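Local structure of iron-only hydrogenase system regulator (Thermotoga maritima, 2NZC) at residues Y8-V13 / G67-I72; H29-D34 / I62-G67. The protein is of undetermined function but probably acts as a small ACT-like regulator in the iron-only hydrogenase system. All coordinates share one frame; numbering follows the deposited sequence.

Contact 1: Y8-V13 / G67-I72; sequences YILTIV and GKLGQI
Leu69 CD1 carries the closest approaches of segment 67-72 to strand 8-13, and two side chains converge on it. Ile12 CD1 lies 3.8 Å from Leu69 CD1, and Ile12 CG1 just behind it is 4.1 Å from the same methyl, so the terminal half of the isoleucine chain does the touching. Leu10 brings a single branch, CD2, to 4.0 Å from Leu69 CD1. The leucine chain of Leu69 runs at about a right angle to that of Ile12 and more slantwise to that of Leu10. With CG1 of Ile12 beside the backbone N and anti to the carbonyl carbon (chi1 -56°) and the chain then extended through chi2, CD1 is carried up from the strand to Leu69. No hydrogen bond crosses; the contact is wholly apolar and buried. It belongs to the ACT-like βαββαβ fold, in which two helices pack on one face of a four-stranded antiparallel sheet: the central strand 6-15 here meets the C-terminal part of helix 59-69. Leu10 and Ile12, two residues apart, both direct their CB toward that helix. The backbone of Ile9 and Thr11 pairs with strand 75-81, while that of Leu10 and Ile12 pairs with strand 48-57. On the sheet's other face Thr11 packs on Thr11 of the second subunit. Leu27 of helix 18-30 also touches Leu69. A type I turn spans Leu69 to Ile72, closed by Ile72 N to Leu69 O at 2.9 Å.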
# COMPACT_ATOMS: atom_id res chain seq x y z
N TYR D 8 14.95 5.07 -3.38
CA TYR D 8 15.05 5.23 -1.94
C TYR D 8 13.76 4.82 -1.33
O TYR D 8 12.67 5.00 -1.93
CB TYR D 8 15.35 6.69 -1.56
CG TYR D 8 16.68 7.20 -2.09
CD1 TYR D 8 17.85 7.10 -1.35
CD2 TYR D 8 16.75 7.79 -3.35
CE1 TYR D 8 19.08 7.55 -1.87
CE2 TYR D 8 17.94 8.26 -3.87
CZ TYR D 8 19.10 8.14 -3.13
OH TYR D 8 20.26 8.61 -3.66
N ILE D 9 13.88 4.27 -0.12
CA ILE D 9 12.73 3.98 0.72
C ILE D 9 12.70 4.98 1.91
O ILE D 9 13.73 5.20 2.58
CB ILE D 9 12.82 2.54 1.24
CG1 ILE D 9 12.69 1.56 0.08
CG2 ILE D 9 11.78 2.28 2.30
CD1 ILE D 9 13.64 0.40 0.19
N LEU D 10 11.52 5.54 2.19
CA LEU D 10 11.35 6.42 3.35
C LEU D 10 10.23 5.90 4.22
O LEU D 10 9.13 5.60 3.74
CB LEU D 10 11.00 7.83 2.90
CG LEU D 10 12.21 8.75 2.81
CD1 LEU D 10 12.79 8.53 1.46
CD2 LEU D 10 11.75 10.18 2.97
N THR D 11 10.52 5.77 5.51
CA THR D 11 9.49 5.52 6.49
C THR D 11 9.38 6.72 7.41
O THR D 11 10.39 7.17 8.01
CB THR D 11 9.80 4.31 7.31
OG1 THR D 11 11.04 4.55 7.98
CG2 THR D 11 9.99 3.12 6.41
N ILE D 12 8.17 7.24 7.51
CA ILE D 12 7.86 8.40 8.32
C ILE D 12 6.88 7.95 9.39
O ILE D 12 5.86 7.32 9.09
CB ILE D 12 7.17 9.48 7.46
CG1 ILE D 12 8.05 9.85 6.25
CG2 ILE D 12 6.83 10.70 8.29
CD1 ILE D 12 7.32 10.57 5.19
N VAL D 13 7.17 8.27 10.64
CA VAL D 13 6.21 8.08 11.73
C VAL D 13 5.79 9.46 12.26
O VAL D 13 6.62 10.23 12.75
CB VAL D 13 6.81 7.20 12.86
CG1 VAL D 13 5.87 7.08 14.02
CG2 VAL D 13 7.15 5.79 12.29
N GLY D 67 15.91 16.39 5.15
CA GLY D 67 16.24 17.54 6.01
C GLY D 67 14.97 18.22 6.48
O GLY D 67 14.83 18.56 7.65
N LYS D 68 14.02 18.38 5.56
CA LYS D 68 12.78 19.11 5.84
C LYS D 68 11.82 18.34 6.73
O LYS D 68 11.30 18.90 7.70
CB LYS D 68 12.11 19.55 4.53
CG LYS D 68 12.90 20.63 3.79
CD LYS D 68 12.30 20.91 2.42
CE LYS D 68 13.18 21.86 1.61
NZ LYS D 68 13.31 23.19 2.29
N LEU D 69 11.60 17.06 6.43
CA LEU D 69 10.79 16.20 7.28
C LEU D 69 11.30 16.21 8.73
O LEU D 69 10.51 16.35 9.67
CB LEU D 69 10.70 14.77 6.73
CG LEU D 69 9.77 14.55 5.55
CD1 LEU D 69 10.04 13.21 4.85
CD2 LEU D 69 8.30 14.70 5.93
N GLY D 70 12.62 16.12 8.88
CA GLY D 70 13.26 16.09 10.19
C GLY D 70 13.18 17.39 10.97
O GLY D 70 13.47 17.43 12.17
N GLN D 71 12.78 18.47 10.29
CA GLN D 71 12.57 19.76 10.92
C GLN D 71 11.11 19.92 11.36
O GLN D 71 10.74 20.96 11.88
CB GLN D 71 13.00 20.91 9.99
CG GLN D 71 14.51 20.97 9.71
CD GLN D 71 14.99 22.30 9.11
OE1 GLN D 71 16.00 22.36 8.40
NE2 GLN D 71 14.27 23.39 9.42
N ILE D 72 10.27 18.90 11.13
CA ILE D 72 8.87 18.96 11.56
C ILE D 72 8.66 18.29 12.91
O ILE D 72 8.97 17.10 13.07
CB ILE D 72 7.90 18.34 10.53
CG1 ILE D 72 7.99 19.08 9.19
CG2 ILE D 72 6.46 18.40 11.06
CD1 ILE D 72 7.25 18.40 8.05

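Contact 2: H29-D34 / I62-G67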
# COMPACT_ATOMS: atom_id res chain seq x y z
N HIS D 29 3.46 16.83 -1.01
CA HIS D 29 2.88 17.47 -2.20
C HIS D 29 3.98 18.17 -3.01
O HIS D 29 4.06 18.00 -4.22
CB HIS D 29 1.79 18.46 -1.78
CG HIS D 29 1.31 19.36 -2.89
ND1 HIS D 29 1.72 20.67 -3.01
CD2 HIS D 29 0.45 19.14 -3.91
CE1 HIS D 29 1.13 21.22 -4.06
NE2 HIS D 29 0.35 20.31 -4.62
N ASN D 30 4.83 18.95 -2.33
CA ASN D 30 5.90 19.65 -3.02
C ASN D 30 6.83 18.72 -3.78
O ASN D 30 7.31 19.06 -4.85
CB ASN D 30 6.72 20.52 -2.05
CG ASN D 30 5.95 21.71 -1.50
OD1 ASN D 30 4.81 21.99 -1.89
ND2 ASN D 30 6.58 22.43 -0.58
N PHE D 31 7.08 17.55 -3.20
CA PHE D 31 8.02 16.58 -3.75
C PHE D 31 7.33 15.44 -4.48
O PHE D 31 7.94 14.38 -4.65
CB PHE D 31 8.86 15.98 -2.61
CG PHE D 31 9.92 16.88 -2.10
CD1 PHE D 31 9.63 17.85 -1.14
CD2 PHE D 31 11.21 16.79 -2.58
CE1 PHE D 31 10.61 18.70 -0.66
CE2 PHE D 31 12.20 17.64 -2.11
CZ PHE D 31 11.91 18.59 -1.15
N SER D 32 6.10 15.63 -4.94
CA SER D 32 5.33 14.47 -5.43
C SER D 32 5.88 13.85 -6.74
O SER D 32 5.65 12.67 -7.01
CB SER D 32 3.85 14.81 -5.56
OG SER D 32 3.69 15.89 -6.46
N GLU D 33 6.62 14.66 -7.50
CA GLU D 33 7.21 14.30 -8.81
C GLU D 33 7.97 12.99 -8.76
O GLU D 33 7.86 12.18 -9.67
CB GLU D 33 8.20 15.40 -9.25
CG GLU D 33 8.69 15.31 -10.70
CD GLU D 33 9.65 16.43 -11.07
OE1 GLU D 33 10.49 16.85 -10.23
OE2 GLU D 33 9.58 16.90 -12.23
N ASP D 34 8.79 12.81 -7.74
CA ASP D 34 9.64 11.62 -7.70
C ASP D 34 9.13 10.58 -6.73
O ASP D 34 9.85 9.64 -6.43
CB ASP D 34 11.08 11.98 -7.35
CG ASP D 34 11.83 12.66 -8.51
OD1 ASP D 34 11.46 12.50 -9.70
OD2 ASP D 34 12.81 13.35 -8.21
N ILE D 62 16.50 13.81 -2.44
CA ILE D 62 16.28 12.99 -1.22
C ILE D 62 16.77 13.73 0.04
O ILE D 62 16.10 13.73 1.08
CB ILE D 62 16.89 11.55 -1.39
CG1 ILE D 62 16.27 10.57 -0.41
CG2 ILE D 62 18.42 11.56 -1.33
CD1 ILE D 62 14.78 10.33 -0.71
N GLY D 63 17.91 14.39 -0.08
CA GLY D 63 18.52 15.19 0.99
C GLY D 63 17.66 16.36 1.43
O GLY D 63 17.50 16.61 2.63
N ALA D 64 17.09 17.07 0.44
CA ALA D 64 16.18 18.18 0.71
C ALA D 64 14.96 17.70 1.48
O ALA D 64 14.56 18.33 2.46
CB ALA D 64 15.76 18.88 -0.61
N LEU D 65 14.39 16.58 1.04
CA LEU D 65 13.17 16.03 1.61
C LEU D 65 13.40 15.56 3.06
O LEU D 65 12.65 15.90 3.97
CB LEU D 65 12.65 14.87 0.74
CG LEU D 65 11.36 14.18 1.19
CD1 LEU D 65 10.20 15.20 1.42
CD2 LEU D 65 10.94 13.07 0.21
N SER D 66 14.43 14.75 3.24
CA SER D 66 14.86 14.26 4.56
C SER D 66 15.17 15.37 5.58
O SER D 66 14.74 15.29 6.75
CB SER D 66 16.07 13.35 4.37
OG SER D 66 15.66 12.21 3.59
N GLY D 67 15.91 16.39 5.15
CA GLY D 67 16.24 17.54 6.01
C GLY D 67 14.97 18.22 6.48
O GLY D 67 14.83 18.56 7.65
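Phe31 and Leu65 make the main apolar contact between segments 29-34 and 62-67. The Leu65 methyl CD1 sits over one face of the Phe31 ring, 4.0 Å from the centroid of that ring and 23° off its normal, a CH-pi contact displaced toward the rim; Phe31 CD1 is 3.7 Å from Leu65 CD1. Leu65 CB lies over the same face, 4.0 Å from Phe31 CE2, and the two side chains run antiparallel alongside each other. Leu65 has its CG anti to the backbone N (chi1 -180°), which lays the chain along the ring. Ala64 meets the ring differently: its CB lies near the ring plane, at the edge, 3.9 Å from Phe31 CZ. Thr61 and Lys68 also touch Phe31. Here the two helices on one face of the ACT-like sheet lie side by side; Leu65 also touches Leu27 and Leu28 of helix 18-30.

The hydrogen bonds stay within each segment. His29 O takes both Ser32 N and Ser32 OG, the latter at 3.1 Å, from the same face of its carbonyl plane, securing the turn after helix 18-30, where Phe31 is the first residue to leave helical angles. In helix 59-69, Ser66 OG gives a bond to Ile62 O of 3.0 Å from above the carbonyl plane, and is also hydrogen-bonded to Thr79 OG1.

A serine in place of Phe31 would probably leave Leu65 CD1 and Ala64 CB without their aromatic partner and open a gap between the turn and helix 59-69. With no hydrogen bond across, the turn is held against helix 59-69 by apolar burial and close packing, with nothing directional beyond the CH-pi contact.

Contacts 1 and 2 use successive turns of helix 59-69 and share Gly67; their centres lie about 9 Å apart. Both segments of contact 2 lie in the chain between strand 8-13 and the end of segment 67-72. The helix meets the sheet in the first and the turn after helix 18-30 in the second, and the apolar packing runs on between them: Leu10 CD1 of contact 1 reaches Ile62 CD1 of contact 2 at 3.5 Å, and Leu10 CD2 lies 4.1 Å from Leu65 CD2. Nearer the surface, Lys68 CD rests 4.1 Å from Phe31 CE1. Leu27 of helix 18-30 touches both Leu69 and Leu65, tying the two helices and the sheet into one hydrophobic layer.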